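Local coordinates for putative gdp-fucose protein o-fucosyltransferase 1 (Caenorhabditis elegans, PDB 3ZY2) that belongs to the protein O-fucosyltransferase family of GT-B-fold glycosyltransferases and holds guanosine-5'-diphosphate in a pocket that draws on both halves of the chain, at residues Gln26-Leu31 with Lys189-Ser194; Gly18-Gln23 with Phe61-Gly66; Pro262-Ile267 with Asp288-Ile293. One frame throughout, in Å; residues are numbered along the deposited sequence.

Contact 1 (Gln26-Leu31 with Lys189-Ser194)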
loop_
_atom_site.group_PDB
_atom_site.type_symbol
_atom_site.label_atom_id
_atom_site.label_comp_id
_atom_site.label_asym_id
_atom_site.label_seq_id
_atom_site.Cartn_x
_atom_site.Cartn_y
_atom_site.Cartn_z
ATOM N N GLN A 26 7.617 -8.347 -11.252
ATOM C CA GLN A 26 6.915 -7.056 -11.281
ATOM C C GLN A 26 7.323 -6.258 -12.520
ATOM O O GLN A 26 6.495 -5.564 -13.111
ATOM C CB GLN A 26 7.200 -6.258 -10.003
ATOM C CG GLN A 26 6.450 -6.798 -8.794
ATOM C CD GLN A 26 6.397 -5.776 -7.678
ATOM O OE1 GLN A 26 7.417 -5.461 -7.082
ATOM N NE2 GLN A 26 5.209 -5.241 -7.402
ATOM N N PHE A 27 8.575 -6.374 -12.955
ATOM C CA PHE A 27 9.052 -5.632 -14.142
ATOM C C PHE A 27 8.235 -5.954 -15.416
ATOM O O PHE A 27 7.914 -5.060 -16.181
ATOM C CB PHE A 27 10.561 -5.907 -14.317
ATOM C CG PHE A 27 11.169 -5.300 -15.526
ATOM C CD1 PHE A 27 10.949 -3.973 -15.885
ATOM C CD2 PHE A 27 12.056 -6.051 -16.286
ATOM C CE1 PHE A 27 11.568 -3.427 -17.037
ATOM C CE2 PHE A 27 12.684 -5.508 -17.417
ATOM C CZ PHE A 27 12.417 -4.182 -17.794
ATOM N N LEU A 28 7.860 -7.224 -15.599
ATOM C CA LEU A 28 6.971 -7.605 -16.723
ATOM C C LEU A 28 5.678 -6.799 -16.694
ATOM O O LEU A 28 5.232 -6.302 -17.732
ATOM C CB LEU A 28 6.636 -9.091 -16.664
ATOM C CG LEU A 28 7.844 -10.020 -16.745
ATOM C CD1 LEU A 28 7.311 -11.452 -16.707
ATOM C CD2 LEU A 28 8.669 -9.758 -17.981
ATOM N N GLY A 29 5.062 -6.694 -15.516
ATOM C CA GLY A 29 3.836 -5.880 -15.363
ATOM C C GLY A 29 4.076 -4.407 -15.619
ATOM O O GLY A 29 3.251 -3.721 -16.218
ATOM N N VAL A 30 5.238 -3.912 -15.200
ATOM C CA VAL A 30 5.546 -2.502 -15.444
ATOM C C VAL A 30 5.751 -2.200 -16.927
ATOM O O VAL A 30 5.317 -1.161 -17.430
ATOM C CB VAL A 30 6.736 -1.980 -14.593
ATOM C CG1 VAL A 30 6.927 -0.492 -14.871
ATOM C CG2 VAL A 30 6.525 -2.216 -13.081
ATOM N N LEU A 31 6.391 -3.118 -17.639
ATOM C CA LEU A 31 6.546 -2.967 -19.081
ATOM C C LEU A 31 5.180 -2.809 -19.755
ATOM O O LEU A 31 5.010 -1.908 -20.583
ATOM C CB LEU A 31 7.299 -4.161 -19.651
ATOM C CG LEU A 31 8.825 -4.081 -19.488
ATOM C CD1 LEU A 31 9.454 -5.458 -19.592
ATOM C CD2 LEU A 31 9.459 -3.165 -20.518
ATOM N N LYS A 189 9.590 -12.911 -23.320
ATOM C CA LYS A 189 10.187 -13.050 -24.669
ATOM C C LYS A 189 11.204 -11.919 -24.949
ATOM O O LYS A 189 12.228 -12.113 -25.624
ATOM C CB LYS A 189 9.070 -13.054 -25.729
ATOM C CG LYS A 189 9.561 -12.980 -27.149
ATOM C CD LYS A 189 8.383 -12.989 -28.110
ATOM C CE LYS A 189 8.697 -12.215 -29.383
ATOM N NZ LYS A 189 9.840 -12.788 -30.151
ATOM N N TYR A 190 10.922 -10.748 -24.374
ATOM C CA TYR A 190 11.676 -9.533 -24.655
ATOM C C TYR A 190 12.772 -9.268 -23.651
ATOM O O TYR A 190 13.436 -8.238 -23.734
ATOM C CB TYR A 190 10.731 -8.323 -24.755
ATOM C CG TYR A 190 9.662 -8.527 -25.789
ATOM C CD1 TYR A 190 9.951 -8.359 -27.125
ATOM C CD2 TYR A 190 8.384 -8.917 -25.421
ATOM C CE1 TYR A 190 8.977 -8.557 -28.101
ATOM C CE2 TYR A 190 7.396 -9.102 -26.376
ATOM C CZ TYR A 190 7.716 -8.928 -27.709
ATOM O OH TYR A 190 6.744 -9.117 -28.663
ATOM N N LEU A 191 12.977 -10.207 -22.734
ATOM C CA LEU A 191 14.139 -10.136 -21.814
ATOM C C LEU A 191 15.149 -11.182 -22.256
ATOM O O LEU A 191 15.009 -12.373 -21.958
ATOM C CB LEU A 191 13.726 -10.348 -20.353
ATOM C CG LEU A 191 12.686 -9.357 -19.801
ATOM C CD1 LEU A 191 12.490 -9.549 -18.321
ATOM C CD2 LEU A 191 12.984 -7.895 -20.092
ATOM N N ARG A 192 16.164 -10.713 -22.978
ATOM C CA ARG A 192 17.191 -11.569 -23.570
ATOM C C ARG A 192 18.488 -11.271 -22.835
ATOM O O ARG A 192 18.891 -10.114 -22.749
ATOM C CB ARG A 192 17.349 -11.226 -25.050
ATOM C CG ARG A 192 18.456 -12.037 -25.728
ATOM C CD ARG A 192 18.453 -11.838 -27.220
ATOM N NE ARG A 192 17.199 -12.324 -27.811
ATOM C CZ ARG A 192 16.836 -12.134 -29.075
ATOM N NH1 ARG A 192 17.624 -11.471 -29.921
ATOM N NH2 ARG A 192 15.675 -12.612 -29.493
ATOM N N TRP A 193 19.148 -12.304 -22.309
ATOM C CA TRP A 193 20.390 -12.095 -21.563
ATOM C C TRP A 193 21.417 -11.333 -22.367
ATOM O O TRP A 193 21.567 -11.533 -23.580
ATOM C CB TRP A 193 20.999 -13.414 -21.059
ATOM C CG TRP A 193 20.018 -14.150 -20.196
ATOM C CD1 TRP A 193 19.263 -15.234 -20.558
ATOM C CD2 TRP A 193 19.622 -13.804 -18.865
ATOM N NE1 TRP A 193 18.443 -15.599 -19.518
ATOM C CE2 TRP A 193 18.637 -14.740 -18.468
ATOM C CE3 TRP A 193 20.005 -12.799 -17.958
ATOM C CZ2 TRP A 193 18.018 -14.693 -17.202
ATOM C CZ3 TRP A 193 19.402 -12.760 -16.697
ATOM C CH2 TRP A 193 18.426 -13.716 -16.330
ATOM N N SER A 194 22.159 -10.476 -21.666
ATOM C CA SER A 194 23.243 -9.729 -22.298
ATOM C C SER A 194 24.183 -10.702 -22.997
ATOM O O SER A 194 24.285 -11.900 -22.623
ATOM C CB SER A 194 24.002 -8.927 -21.244
ATOM O OG SER A 194 24.615 -9.811 -20.302
#

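Contact 2 (Gly18-Gln23 with Phe61-Gly66). With GDP (guanosine-5'-diphosphate), chain C.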
loop_
_atom_site.group_PDB
_atom_site.type_symbol
_atom_site.label_atom_id
_atom_site.label_comp_id
_atom_site.label_asym_id
_atom_site.label_seq_id
_atom_site.Cartn_x
_atom_site.Cartn_y
_atom_site.Cartn_z
ATOM N N GLY A 18 11.512 -7.609 -2.799
ATOM C CA GLY A 18 12.104 -8.927 -2.953
ATOM C C GLY A 18 13.382 -8.992 -3.776
ATOM O O GLY A 18 13.957 -7.976 -4.185
ATOM N N ARG A 19 13.849 -10.216 -3.982
ATOM C CA ARG A 19 15.066 -10.473 -4.730
ATOM C C ARG A 19 14.779 -10.619 -6.221
ATOM O O ARG A 19 13.703 -10.224 -6.676
ATOM C CB ARG A 19 15.765 -11.675 -4.131
ATOM C CG ARG A 19 16.227 -11.316 -2.694
ATOM C CD ARG A 19 15.952 -12.489 -1.791
ATOM N NE ARG A 19 17.186 -13.218 -1.673
ATOM C CZ ARG A 19 17.337 -14.452 -1.206
ATOM N NH1 ARG A 19 16.295 -15.196 -0.827
ATOM N NH2 ARG A 19 18.566 -14.939 -1.156
ATOM N N PHE A 20 15.753 -11.096 -6.995
ATOM C CA PHE A 20 15.684 -10.959 -8.467
ATOM C C PHE A 20 14.432 -11.519 -9.112
ATOM O O PHE A 20 13.844 -10.875 -10.007
ATOM C CB PHE A 20 16.922 -11.565 -9.116
ATOM C CG PHE A 20 17.068 -11.250 -10.574
ATOM C CD1 PHE A 20 17.201 -9.927 -11.002
ATOM C CD2 PHE A 20 17.132 -12.273 -11.516
ATOM C CE1 PHE A 20 17.368 -9.632 -12.356
ATOM C CE2 PHE A 20 17.301 -12.010 -12.854
ATOM C CZ PHE A 20 17.416 -10.695 -13.298
ATOM N N GLY A 21 13.991 -12.685 -8.652
ATOM C CA GLY A 21 12.782 -13.262 -9.239
ATOM C C GLY A 21 11.568 -12.379 -9.012
ATOM O O GLY A 21 10.750 -12.214 -9.911
ATOM N N ASN A 22 11.441 -11.803 -7.824
ATOM C CA ASN A 22 10.332 -10.867 -7.558
ATOM C C ASN A 22 10.434 -9.592 -8.404
ATOM O O ASN A 22 9.419 -9.083 -8.910
ATOM C CB ASN A 22 10.283 -10.443 -6.070
ATOM C CG ASN A 22 9.913 -11.575 -5.089
ATOM O OD1 ASN A 22 9.786 -11.304 -3.890
ATOM N ND2 ASN A 22 9.763 -12.807 -5.564
ATOM N N GLN A 23 11.655 -9.099 -8.602
ATOM C CA GLN A 23 11.878 -7.850 -9.319
ATOM C C GLN A 23 11.517 -8.029 -10.782
ATOM O O GLN A 23 10.855 -7.162 -11.381
ATOM C CB GLN A 23 13.331 -7.442 -9.218
ATOM C CG GLN A 23 13.736 -7.054 -7.799
ATOM C CD GLN A 23 15.224 -6.966 -7.645
ATOM O OE1 GLN A 23 15.938 -6.561 -8.575
ATOM N NE2 GLN A 23 15.728 -7.371 -6.458
ATOM N N PHE A 61 23.495 -4.594 -17.969
ATOM C CA PHE A 61 24.480 -5.577 -17.518
ATOM C C PHE A 61 23.887 -6.978 -17.649
ATOM O O PHE A 61 24.597 -7.940 -17.959
ATOM C CB PHE A 61 24.888 -5.286 -16.078
ATOM C CG PHE A 61 26.112 -6.039 -15.626
ATOM C CD1 PHE A 61 27.348 -5.775 -16.197
ATOM C CD2 PHE A 61 26.016 -7.008 -14.626
ATOM C CE1 PHE A 61 28.500 -6.464 -15.784
ATOM C CE2 PHE A 61 27.155 -7.698 -14.200
ATOM C CZ PHE A 61 28.388 -7.424 -14.786
ATOM N N LEU A 62 22.569 -7.068 -17.471
ATOM C CA LEU A 62 21.862 -8.361 -17.415
ATOM C C LEU A 62 21.123 -8.704 -18.700
ATOM O O LEU A 62 21.129 -9.848 -19.119
ATOM C CB LEU A 62 20.863 -8.373 -16.257
ATOM C CG LEU A 62 21.468 -8.145 -14.872
ATOM C CD1 LEU A 62 20.391 -8.210 -13.841
ATOM C CD2 LEU A 62 22.564 -9.202 -14.579
ATOM N N PHE A 63 20.456 -7.721 -19.291
ATOM C CA PHE A 63 19.584 -7.941 -20.457
ATOM C C PHE A 63 19.896 -6.988 -21.604
ATOM O O PHE A 63 20.540 -5.949 -21.413
ATOM C CB PHE A 63 18.130 -7.728 -20.042
ATOM C CG PHE A 63 17.617 -8.698 -19.022
ATOM C CD1 PHE A 63 17.535 -10.040 -19.320
ATOM C CD2 PHE A 63 17.160 -8.252 -17.792
ATOM C CE1 PHE A 63 17.020 -10.947 -18.401
ATOM C CE2 PHE A 63 16.633 -9.151 -16.861
ATOM C CZ PHE A 63 16.561 -10.504 -17.171
ATOM N N GLN A 64 19.411 -7.317 -22.801
ATOM C CA GLN A 64 19.715 -6.512 -24.011
ATOM C C GLN A 64 18.671 -5.428 -24.219
ATOM O O GLN A 64 17.493 -5.711 -24.338
ATOM C CB GLN A 64 19.837 -7.406 -25.258
ATOM C CG GLN A 64 21.006 -8.350 -25.144
ATOM C CD GLN A 64 21.268 -9.158 -26.386
ATOM O OE1 GLN A 64 21.023 -8.709 -27.512
ATOM N NE2 GLN A 64 21.764 -10.385 -26.186
ATOM N N VAL A 65 19.122 -4.172 -24.253
ATOM C CA VAL A 65 18.224 -3.043 -24.471
ATOM C C VAL A 65 17.495 -3.163 -25.812
ATOM O O VAL A 65 16.283 -2.936 -25.884
ATOM C CB VAL A 65 18.972 -1.704 -24.353
ATOM C CG1 VAL A 65 18.044 -0.538 -24.733
ATOM C CG2 VAL A 65 19.522 -1.529 -22.938
ATOM N N GLY A 66 18.215 -3.562 -26.864
ATOM C CA GLY A 66 17.611 -3.722 -28.188
ATOM C C GLY A 66 16.396 -4.629 -28.217
ATOM O O GLY A 66 15.407 -4.339 -28.904
HETATM P PB GDP C . 12.163 -16.821 -4.883
HETATM O O1B GDP C . 12.923 -18.027 -5.296
HETATM O O2B GDP C . 10.820 -16.261 -5.451
HETATM O O3B GDP C . 12.750 -16.047 -3.553
HETATM O O3A GDP C . 13.274 -16.020 -5.922
HETATM P PA GDP C . 13.865 -14.418 -5.734
HETATM O O1A GDP C . 14.862 -14.723 -7.131
HETATM O O2A GDP C . 13.068 -13.361 -5.617
HETATM O "O5'" GDP C . 14.614 -14.913 -4.181
HETATM C "C5'" GDP C . 15.480 -15.690 -4.742
HETATM C "C4'" GDP C . 16.803 -15.718 -4.500
HETATM O "O4'" GDP C . 17.705 -16.465 -3.789
HETATM C "C3'" GDP C . 17.316 -15.493 -5.771
HETATM O "O3'" GDP C . 17.626 -13.981 -6.566
HETATM C "C2'" GDP C . 19.502 -15.674 -5.727
HETATM O "O2'" GDP C . 19.860 -14.489 -5.170
HETATM C "C1'" GDP C . 19.175 -16.773 -4.731
HETATM N N9 GDP C . 18.955 -17.829 -5.429
HETATM C C8 GDP C . 17.395 -18.769 -5.560
HETATM N N7 GDP C . 18.046 -19.546 -6.366
HETATM C C5 GDP C . 19.243 -19.547 -6.801
HETATM C C6 GDP C . 20.468 -20.288 -7.786
HETATM O O6 GDP C . 19.985 -21.196 -8.284
HETATM N N1 GDP C . 21.346 -19.679 -7.654
HETATM C C2 GDP C . 21.877 -18.692 -7.117
HETATM N N2 GDP C . 22.784 -18.277 -7.136
HETATM N N3 GDP C . 21.149 -17.703 -6.128
HETATM C C4 GDP C . 19.820 -18.262 -6.059
#

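Contact 3 (Pro262-Ile267 with Asp288-Ile293). With GDP (guanosine-5'-diphosphate), chain C.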
loop_
_atom_site.group_PDB
_atom_site.type_symbol
_atom_site.label_atom_id
_atom_site.label_comp_id
_atom_site.label_asym_id
_atom_site.label_seq_id
_atom_site.Cartn_x
_atom_site.Cartn_y
_atom_site.Cartn_z
ATOM N N PRO A 262 10.631 -30.209 -1.914
ATOM C CA PRO A 262 10.817 -31.661 -2.041
ATOM C C PRO A 262 11.913 -32.166 -1.110
ATOM O O PRO A 262 12.900 -31.447 -0.865
ATOM C CB PRO A 262 11.278 -31.860 -3.492
ATOM C CG PRO A 262 11.061 -30.587 -4.165
ATOM C CD PRO A 262 10.954 -29.491 -3.152
ATOM N N SER A 263 11.729 -33.385 -0.604
ATOM C CA SER A 263 12.744 -34.069 0.206
ATOM C C SER A 263 13.933 -34.388 -0.682
ATOM O O SER A 263 13.783 -34.471 -1.898
ATOM C CB SER A 263 12.193 -35.366 0.807
ATOM O OG SER A 263 11.892 -36.327 -0.195
ATOM N N LYS A 264 15.102 -34.587 -0.076
ATOM C CA LYS A 264 16.294 -35.004 -0.837
ATOM C C LYS A 264 16.005 -36.272 -1.639
ATOM O O LYS A 264 16.352 -36.366 -2.812
ATOM C CB LYS A 264 17.506 -35.203 0.076
ATOM C CG LYS A 264 18.129 -33.896 0.560
ATOM C CD LYS A 264 19.462 -34.118 1.265
ATOM C CE LYS A 264 19.722 -32.994 2.266
ATOM N NZ LYS A 264 20.567 -33.405 3.434
ATOM N N GLN A 265 15.346 -37.240 -0.999
ATOM C CA GLN A 265 14.945 -38.491 -1.650
ATOM C C GLN A 265 14.115 -38.247 -2.918
ATOM O O GLN A 265 14.366 -38.869 -3.959
ATOM C CB GLN A 265 14.146 -39.372 -0.666
ATOM C CG GLN A 265 14.763 -39.499 0.749
ATOM C CD GLN A 265 14.299 -38.414 1.733
ATOM O OE1 GLN A 265 14.933 -37.359 1.875
ATOM N NE2 GLN A 265 13.197 -38.689 2.439
ATOM N N GLN A 266 13.143 -37.333 -2.819
ATOM C CA GLN A 266 12.228 -37.001 -3.910
ATOM C C GLN A 266 13.008 -36.306 -5.046
ATOM O O GLN A 266 12.797 -36.607 -6.215
ATOM C CB GLN A 266 11.058 -36.111 -3.405
ATOM C CG GLN A 266 9.968 -36.890 -2.595
ATOM C CD GLN A 266 8.986 -36.028 -1.728
ATOM O OE1 GLN A 266 9.189 -34.834 -1.477
ATOM N NE2 GLN A 266 7.922 -36.678 -1.248
ATOM N N ILE A 267 13.923 -35.406 -4.687
ATOM C CA ILE A 267 14.767 -34.733 -5.684
ATOM C C ILE A 267 15.573 -35.756 -6.485
ATOM O O ILE A 267 15.578 -35.724 -7.713
ATOM C CB ILE A 267 15.708 -33.711 -5.024
ATOM C CG1 ILE A 267 14.881 -32.533 -4.498
ATOM C CG2 ILE A 267 16.794 -33.215 -6.038
ATOM C CD1 ILE A 267 15.608 -31.610 -3.563
ATOM N N ASP A 288 20.539 -22.079 -4.507
ATOM C CA ASP A 288 20.812 -21.015 -3.552
ATOM C C ASP A 288 21.628 -21.478 -2.355
ATOM O O ASP A 288 22.140 -20.644 -1.592
ATOM C CB ASP A 288 19.508 -20.384 -3.070
ATOM C CG ASP A 288 18.586 -21.369 -2.372
ATOM O OD1 ASP A 288 18.680 -22.597 -2.564
ATOM O OD2 ASP A 288 17.745 -20.895 -1.580
ATOM N N LYS A 289 21.752 -22.794 -2.178
ATOM C CA LYS A 289 22.447 -23.328 -1.000
ATOM C C LYS A 289 23.093 -24.687 -1.264
ATOM O O LYS A 289 24.303 -24.764 -1.499
ATOM C CB LYS A 289 21.492 -23.393 0.196
ATOM C CG LYS A 289 22.227 -23.669 1.520
ATOM C CD LYS A 289 21.293 -23.949 2.675
ATOM C CE LYS A 289 22.070 -24.580 3.836
ATOM N NZ LYS A 289 22.566 -25.958 3.522
ATOM N N ASP A 290 22.293 -25.751 -1.243
ATOM C CA ASP A 290 22.826 -27.117 -1.322
ATOM C C ASP A 290 22.620 -27.673 -2.737
ATOM O O ASP A 290 21.495 -28.056 -3.111
ATOM C CB ASP A 290 22.100 -28.005 -0.305
ATOM C CG ASP A 290 22.596 -29.444 -0.292
ATOM O OD1 ASP A 290 23.594 -29.775 -0.977
ATOM O OD2 ASP A 290 21.981 -30.256 0.448
ATOM N N HIS A 291 23.700 -27.695 -3.523
ATOM C CA HIS A 291 23.651 -28.243 -4.900
ATOM C C HIS A 291 23.547 -29.769 -4.959
ATOM O O HIS A 291 23.287 -30.334 -6.023
ATOM C CB HIS A 291 24.859 -27.797 -5.737
ATOM C CG HIS A 291 24.988 -26.308 -5.872
ATOM N ND1 HIS A 291 24.712 -25.628 -7.039
ATOM C CD2 HIS A 291 25.369 -25.373 -4.971
ATOM C CE1 HIS A 291 24.908 -24.332 -6.841
ATOM N NE2 HIS A 291 25.302 -24.154 -5.596
ATOM N N MET A 292 23.770 -30.441 -3.837
ATOM C CA MET A 292 23.609 -31.885 -3.761
ATOM C C MET A 292 24.434 -32.645 -4.805
ATOM O O MET A 292 24.019 -33.711 -5.231
ATOM C CB MET A 292 22.128 -32.272 -3.907
ATOM C CG MET A 292 21.240 -31.851 -2.738
ATOM S SD MET A 292 19.510 -32.254 -3.058
ATOM C CE MET A 292 19.600 -34.052 -3.045
ATOM N N ILE A 293 25.596 -32.106 -5.191
ATOM C CA ILE A 293 26.399 -32.698 -6.276
ATOM C C ILE A 293 26.813 -34.130 -5.971
ATOM O O ILE A 293 26.604 -35.021 -6.794
ATOM C CB ILE A 293 27.643 -31.827 -6.676
ATOM C CG1 ILE A 293 27.213 -30.469 -7.220
ATOM C CG2 ILE A 293 28.537 -32.531 -7.718
ATOM C CD1 ILE A 293 26.365 -30.518 -8.497
HETATM P PB GDP C . 12.163 -16.821 -4.883
HETATM O O1B GDP C . 12.923 -18.027 -5.296
HETATM O O2B GDP C . 10.820 -16.261 -5.451
HETATM O O3B GDP C . 12.750 -16.047 -3.553
HETATM O O3A GDP C . 13.274 -16.020 -5.922
HETATM P PA GDP C . 13.865 -14.418 -5.734
HETATM O O1A GDP C . 14.862 -14.723 -7.131
HETATM O O2A GDP C . 13.068 -13.361 -5.617
HETATM O "O5'" GDP C . 14.614 -14.913 -4.181
HETATM C "C5'" GDP C . 15.480 -15.690 -4.742
HETATM C "C4'" GDP C . 16.803 -15.718 -4.500
HETATM O "O4'" GDP C . 17.705 -16.465 -3.789
HETATM C "C3'" GDP C . 17.316 -15.493 -5.771
HETATM O "O3'" GDP C . 17.626 -13.981 -6.566
HETATM C "C2'" GDP C . 19.502 -15.674 -5.727
HETATM O "O2'" GDP C . 19.860 -14.489 -5.170
HETATM C "C1'" GDP C . 19.175 -16.773 -4.731
HETATM N N9 GDP C . 18.955 -17.829 -5.429
HETATM C C8 GDP C . 17.395 -18.769 -5.560
HETATM N N7 GDP C . 18.046 -19.546 -6.366
HETATM C C5 GDP C . 19.243 -19.547 -6.801
HETATM C C6 GDP C . 20.468 -20.288 -7.786
HETATM O O6 GDP C . 19.985 -21.196 -8.284
HETATM N N1 GDP C . 21.346 -19.679 -7.654
HETATM C C2 GDP C . 21.877 -18.692 -7.117
HETATM N N2 GDP C . 22.784 -18.277 -7.136
HETATM N N3 GDP C . 21.149 -17.703 -6.128
HETATM C C4 GDP C . 19.820 -18.262 -6.059
#

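Contact 1 (Gln26-Leu31 with Lys189-Ser194)
L191 swings its isobutyl group toward helix 20-37 with CG anti to its carbonyl carbon (chi1 -58°), while F27 sends its ring out from the helix with CG anti to the backbone N (chi1 176°), and the two side chains meet at a slant. The tip of the leucine does all the touching. Its CD2 methyl lies 3.6 Å from F27 CE2, coming at the ring obliquely. The other branch, CD1, lies between the F27 ring and L28, nearest to L28 CD2 at 3.8 Å, a methyl-to-methyl contact made one residue further along the helix. L31, one turn beyond F27, completes the socket: its CD1 is a looser 4.3 Å from L191 CD2. The same L31 methyl sits 3.7 Å above one face of the F27 ring, near its rim, so ring and methyl form a joint apolar surface against which L191 packs. No hydrogen bond crosses between 26-31 and 189-194; the contact is purely apolar and all four participants are buried. The helix backbone supplies its own bonds here, including L31 N to F27 O, which keeps these two side chains one turn apart on the same side. Helix 20-37 links the adjacent parallel strands 10-13 and 40-42 as a beta-alpha-beta crossover of a Rossmann-like sheet. F27 and L31 also pack on L41 of strand 40-42, V68 of helix 65-68 touches both L31 and L191, and the W193 side chain packs on helix 315-324, while the chain itself runs on into helix 195-208.

Contact 2 (Gly18-Gln23 with Phe61-Gly66)
F20 reaches toward L62 and F63, which come from the opposite direction, its ring directed at the bend between helices 59-62 and 65-68. L62 presents one methyl, CD1, 3.7 Å from F20 CE1 and slanting onto the ring. F63 CE2 lies at the edge of the F20 ring, near its plane, 4.0 Å from F20 CZ. The F63 ring is itself braced by L62, whose CB stands over one face near the rim. F20 gets this far because CG is anti to its backbone N (chi1 -169°), which throws the ring away from the nucleotide. Around this hydrophobic group, F46 and Y316 both meet F20 edge-to-face, and W193 stacks on F63.

The backbone of the same helical turn faces GDP. G21 N donates to O1A of GDP at 2.7 Å, and N22 N donates to O2A of GDP at 3.2 Å, so two successive amides grip one phosphate; F20 N adds a weak bond to O3'. Having no side chain, G21 lets O1A come close to its backbone. R19 lays one face of its guanidinium over GDP O4'. Behind the turn, Q23 NE2 bonds G18 O at 2.9 Å in a nearly straight line (169°), with the oxygen in the plane of the glutamine amide, while Q23 OE1 accepts from I47 N; together these tie the loop ahead of the helix to strand 46-48. A phosphate held by amides of a helix's first turn, where the helix dipole would probably favour the negative charge, is a familiar feature of nucleotide sites in Rossmann-like domains.

Contact 3 (Pro262-Ile267 with Asp288-Ile293)
The CA atoms of K264 and M292 are the closest pair across the two segments, 8.5 Å apart, where the first turn of helix 264-278 passes the irregular loop after strand 282-287. Helix 264-278 is the last helix of the crossover from strand 213-218 to its parallel neighbour 282-287, in a Rossmann-like sheet, and the contact lets the loop leaving the second strand pack on the start of that helix.

M292 carries the meeting. Its chain runs extended to SD and then bends at chi3 (67°), turning CE toward K264, where it lies 3.9 Å from K264 CG. The sulfur touches I267 instead, 4.0 Å from I267 CD1 and hardly farther from the CG2 branch, so the methionine lies obliquely across two side chains one turn apart. Both I267 and M292 also pack on L218 of strand 213-218. Toward solvent, the extended K264 chain crosses D290 at about a right angle; K264 NZ and D290 OD2 stand 4.6 Å apart, too far for a salt bridge, though their charges would probably still attract.

Local bonds shape each side. On the helix, S263 and Q266 form a capping box: S263 OG accepts from Q266 N, and Q266 OE1 accepts from S263 N along a nearly straight N-H line (170°). In the loop, D290 OD1 takes the M292 amide from above the carboxylate plane, an Asx turn that ends at M292, the N-cap residue of helix 293-300. Farther back, D288 gives its carboxylate to R219 and to the amides of N220 and D221, and its CB lies 3.5 Å from N9 of the GDP base.

Overall arrangement
Contacts 1 and 2 are core packing around helix 20-37, their centres about 7 Å apart, and they touch: S194 N and L62 O, and R192 O and Q64 N, probably hydrogen-bond the 189-194 loop to 61-66. Contact 1 is wholly aliphatic and aromatic, whereas contact 2 turns its apolar side inward and its amides to a phosphate. Contact 3, on the other Rossmann-like half and about 26 Å from contact 2 between centres, is only partly buried, with M292 and I267 packed inside and K264 and D290 toward solvent. Contacts 2 and 3 both reach GDP, contact 2 chiefly at the phosphate, contact 3 through D288, beside the base and apart from the packed side chains.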